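PDB 3FEQ: putative amidohydrolase from Unidentified, which probably hydrolyses dipeptides that end in proline, as a zinc-binding prolidase of the amidohydrolase superfamily. Local coordinates for residues 11-16 with 55-60; 374-379 with 402-407. All coordinates share one frame; numbering follows the deposited sequence.

Interaction 1. Residues 11-16 with 55-60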
# COMPACT_ATOMS: atom_id res chain seq x y z
N GLY C 11 21.32 34.28 52.84
CA GLY C 11 20.75 34.83 51.62
C GLY C 11 19.54 35.69 51.88
O GLY C 11 18.94 35.62 52.95
N ASN C 12 19.18 36.52 50.91
CA ASN C 12 17.93 37.26 50.97
C ASN C 12 16.86 36.55 50.14
O ASN C 12 16.79 36.70 48.92
CB ASN C 12 18.13 38.70 50.49
CG ASN C 12 19.43 39.29 50.98
OD1 ASN C 12 20.23 39.79 50.19
ND2 ASN C 12 19.67 39.22 52.28
N VAL C 13 16.07 35.73 50.81
CA VAL C 13 15.17 34.81 50.14
C VAL C 13 13.93 35.53 49.62
O VAL C 13 13.18 36.13 50.38
CB VAL C 13 14.77 33.66 51.08
CG1 VAL C 13 13.59 32.89 50.52
CG2 VAL C 13 15.95 32.74 51.31
N LEU C 14 13.73 35.47 48.31
CA LEU C 14 12.60 36.11 47.70
C LEU C 14 11.36 35.30 47.98
O LEU C 14 11.28 34.13 47.61
CB LEU C 14 12.80 36.23 46.20
CG LEU C 14 12.21 37.47 45.52
CD1 LEU C 14 12.41 37.36 44.02
CD2 LEU C 14 10.74 37.70 45.86
N ASP C 15 10.41 35.92 48.66
CA ASP C 15 9.09 35.34 48.78
C ASP C 15 8.13 36.11 47.91
O ASP C 15 8.05 37.34 48.00
CB ASP C 15 8.62 35.37 50.23
CG ASP C 15 7.41 34.50 50.45
OD1 ASP C 15 6.28 34.96 50.13
OD2 ASP C 15 7.57 33.36 50.94
N LEU C 16 7.38 35.38 47.09
CA LEU C 16 6.73 35.96 45.93
C LEU C 16 5.26 36.31 46.15
O LEU C 16 4.76 37.25 45.54
CB LEU C 16 6.90 35.04 44.72
CG LEU C 16 8.27 35.17 44.06
CD1 LEU C 16 8.77 33.82 43.58
CD2 LEU C 16 8.22 36.17 42.94
N LYS C 55 23.03 38.60 48.78
CA LYS C 55 22.65 38.14 47.45
C LYS C 55 21.28 37.51 47.46
O LYS C 55 20.92 36.80 48.40
CB LYS C 55 23.69 37.17 46.90
CG LYS C 55 24.85 37.88 46.23
CD LYS C 55 25.95 36.93 45.86
CE LYS C 55 26.79 36.57 47.07
NZ LYS C 55 28.00 35.81 46.66
N THR C 56 20.49 37.78 46.43
CA THR C 56 19.12 37.32 46.38
C THR C 56 19.04 35.88 45.92
O THR C 56 19.51 35.54 44.85
CB THR C 56 18.28 38.19 45.45
OG1 THR C 56 18.27 39.53 45.96
CG2 THR C 56 16.86 37.67 45.38
N VAL C 57 18.45 35.03 46.75
CA VAL C 57 18.20 33.65 46.35
C VAL C 57 16.71 33.45 46.08
O VAL C 57 15.86 33.69 46.95
CB VAL C 57 18.77 32.63 47.37
CG1 VAL C 57 18.70 33.16 48.78
CG2 VAL C 57 18.07 31.28 47.27
N MET C 58 16.39 33.08 44.84
CA MET C 58 15.00 32.90 44.41
C MET C 58 14.80 31.55 43.72
O MET C 58 15.76 30.86 43.43
CB MET C 58 14.53 34.07 43.54
CG MET C 58 15.31 34.31 42.27
SD MET C 58 14.62 35.71 41.37
CE MET C 58 12.94 35.16 41.06
N PRO C 59 13.54 31.16 43.47
CA PRO C 59 13.36 29.92 42.72
C PRO C 59 13.93 30.06 41.32
O PRO C 59 13.97 31.17 40.77
CB PRO C 59 11.83 29.75 42.65
CG PRO C 59 11.28 30.66 43.68
CD PRO C 59 12.25 31.78 43.83
N GLY C 60 14.39 28.95 40.76
CA GLY C 60 14.87 28.93 39.39
C GLY C 60 13.74 29.22 38.43
O GLY C 60 12.59 28.89 38.72
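Gly11 lays its CA beside Val57, whose CG1 is 3.9 Å from Gly11 CA, at the start of a parallel strand pairing that runs through 11-15 and 56-59. Asn12 then bonds through both its backbone N and its O: the N donates almost straight to Lys55 O (3.1 Å), and the O accepts Val57 N. Both bonds belong to one residue and reach the two neighbours of Thr56, which is the parallel-ladder pattern. The Asn12 side chain, with CG beside its own backbone N (chi1 -40°), brings OD1 near the Lys55 backbone without a hydrogen bond. Thr56 shares this face and brings its CG2 to 3.7 Å from Asn12 O, while its OG1 is hydrogen-bonded to Gly382 O.

Val13 turns to the opposite face together with Val57; their branches cross at an angle, with Val13 CG2 and Val57 CG1 3.8 Å apart, and Ile369 also packs on Val13. Leu14 carries the ladder on by giving its N to Val57 O (3.1 Å). Its side chain runs alongside that of Met58, pointing the same way. The Met58 chain is bent at chi3 (-60°), which folds the methyl back so that CE comes 3.7 Å from Leu14 CD1. Leu349, on helix 345-351, touches both residues. Past the strand, Leu16 meets Pro59 tip to tip, with Leu16 CD1 4.0 Å from Pro59 CD.

The strand axes approach to 4.6 Å and diverge by 34°, a twisted parallel pair. Such pairing is consistent with the small beta-rich domain beside the TIM barrel in amidohydrolases, where the N-terminal segment joins the strand that runs on toward the barrel.

Interaction 2. Residues 374-379 with 402-407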
# COMPACT_ATOMS: atom_id res chain seq x y z
N ILE C 374 11.04 21.45 45.43
CA ILE C 374 12.24 20.96 44.74
C ILE C 374 13.31 22.04 44.66
O ILE C 374 13.01 23.22 44.45
CB ILE C 374 11.90 20.49 43.33
CG1 ILE C 374 10.81 19.42 43.38
CG2 ILE C 374 13.13 19.98 42.62
CD1 ILE C 374 10.26 19.07 42.03
N ALA C 375 14.57 21.64 44.82
CA ALA C 375 15.64 22.57 45.05
C ALA C 375 16.19 23.16 43.75
O ALA C 375 17.36 22.97 43.40
CB ALA C 375 16.73 21.92 45.84
N ASP C 376 15.32 23.89 43.05
CA ASP C 376 15.69 24.61 41.85
C ASP C 376 15.85 26.07 42.20
O ASP C 376 14.86 26.80 42.32
CB ASP C 376 14.63 24.43 40.76
CG ASP C 376 14.75 23.10 40.01
OD1 ASP C 376 15.52 22.22 40.46
OD2 ASP C 376 14.07 22.93 38.97
N LEU C 377 17.09 26.49 42.42
CA LEU C 377 17.37 27.82 42.94
C LEU C 377 18.28 28.60 42.03
O LEU C 377 19.15 28.05 41.36
CB LEU C 377 18.03 27.74 44.32
CG LEU C 377 17.18 27.49 45.57
CD1 LEU C 377 15.71 27.89 45.37
CD2 LEU C 377 17.30 26.03 46.00
N VAL C 378 18.10 29.92 42.06
CA VAL C 378 19.01 30.83 41.40
C VAL C 378 19.55 31.75 42.48
O VAL C 378 18.82 32.16 43.38
CB VAL C 378 18.28 31.66 40.34
CG1 VAL C 378 19.11 32.82 39.90
CG2 VAL C 378 17.97 30.79 39.15
N VAL C 379 20.85 32.02 42.41
CA VAL C 379 21.46 33.01 43.28
C VAL C 379 21.89 34.25 42.51
O VAL C 379 22.67 34.18 41.55
CB VAL C 379 22.59 32.42 44.11
CG1 VAL C 379 23.42 33.51 44.75
CG2 VAL C 379 22.03 31.49 45.16
N LEU C 402 21.19 26.22 41.09
CA LEU C 402 21.03 24.90 41.65
C LEU C 402 19.86 24.20 40.99
O LEU C 402 18.80 24.79 40.78
CB LEU C 402 20.78 24.99 43.15
CG LEU C 402 21.99 24.77 44.04
CD1 LEU C 402 22.90 25.96 43.98
CD2 LEU C 402 21.52 24.52 45.46
N GLN C 403 20.05 22.92 40.69
CA GLN C 403 19.00 22.14 40.05
C GLN C 403 18.81 20.82 40.79
O GLN C 403 19.78 20.10 41.02
CB GLN C 403 19.36 21.92 38.59
CG GLN C 403 18.19 21.69 37.66
CD GLN C 403 18.58 21.82 36.20
OE1 GLN C 403 17.77 22.23 35.37
NE2 GLN C 403 19.82 21.47 35.87
N ARG C 404 17.58 20.53 41.20
CA ARG C 404 17.29 19.35 42.02
C ARG C 404 18.39 19.03 43.04
O ARG C 404 19.00 17.96 43.01
CB ARG C 404 17.00 18.13 41.13
CG ARG C 404 15.57 18.07 40.59
CD ARG C 404 15.23 16.71 40.02
NE ARG C 404 16.01 16.41 38.82
CZ ARG C 404 16.77 15.34 38.66
NH1 ARG C 404 16.85 14.44 39.63
NH2 ARG C 404 17.44 15.15 37.54
N GLY C 405 18.66 19.99 43.92
CA GLY C 405 19.64 19.78 44.96
C GLY C 405 21.03 20.18 44.56
O GLY C 405 21.71 20.90 45.29
N THR C 406 21.49 19.74 43.40
CA THR C 406 22.89 19.91 43.05
C THR C 406 23.22 21.23 42.33
O THR C 406 22.37 21.84 41.68
CB THR C 406 23.45 18.69 42.28
OG1 THR C 406 23.97 19.13 41.03
CG2 THR C 406 22.36 17.64 42.05
N LEU C 407 24.46 21.68 42.47
CA LEU C 407 24.90 22.95 41.90
C LEU C 407 25.39 22.73 40.47
O LEU C 407 26.19 21.84 40.20
CB LEU C 407 26.00 23.57 42.77
CG LEU C 407 26.86 24.70 42.19
CD1 LEU C 407 26.22 26.05 42.44
CD2 LEU C 407 28.27 24.68 42.74
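A two-residue turn, Arg404-Gly405, joins strands 398-403 and 406-410 into a beta hairpin of the beta-rich domain, and 374-379 comes antiparallel against its first strand and its tip. Leu377 and Leu402 form a hydrogen-bonded pair: Leu377 N gives to Leu402 O (2.9 Å), and Leu402 N returns to Leu377 O (2.8 Å, 167°). Their CB atoms lie 4.1 Å apart on one face, which Ile369 also touches from Leu377's side.

Before the strand, Ala375 sits at the centre of an inverse gamma turn. Its O points at the hairpin tip and accepts Gly405 N at 3.3 Å, while its CB rests against the same glycine. The next residue, Asp376, sets its carboxylate at the turn with CG beside its own backbone N (chi1 -81°). Its OD1 takes Arg404 N at 2.8 Å in an essentially straight bond, met nearly along the C-O axis. Ile374 CG2 lies 3.7 Å from Arg404 CG, the two side chains running side by side and pointing the same way; the guanidinium goes on to a salt bridge with Glu32.

The buried Asp376 carboxylate is thus held at both oxygens, OD1 by the turn's backbone N-H and OD2 by a salt bridge to Arg128, which would favour its charged form and fix its rotation.

In the fold
From the N terminus, interaction 1 comes first: it closes a loop of 38 residues without helix, in which strands 20-30, 33-38 and 48-51 lie, and places 11-15 beside the start of 56-66. That strand leads to the zinc ligands His65, near its end, and His67, just past it. Only after the chain has passed through the rest of the barrel does interaction 2 close its shorter loop, so the two are in series and neither nest nor cross. They meet in space, since 56-66 and 377-380 are antiparallel neighbours: Gly60 N and Asp376 O probably hydrogen-bond, as do Val378 N and Met58 O. One sheet thereby ties both ends of the chain together.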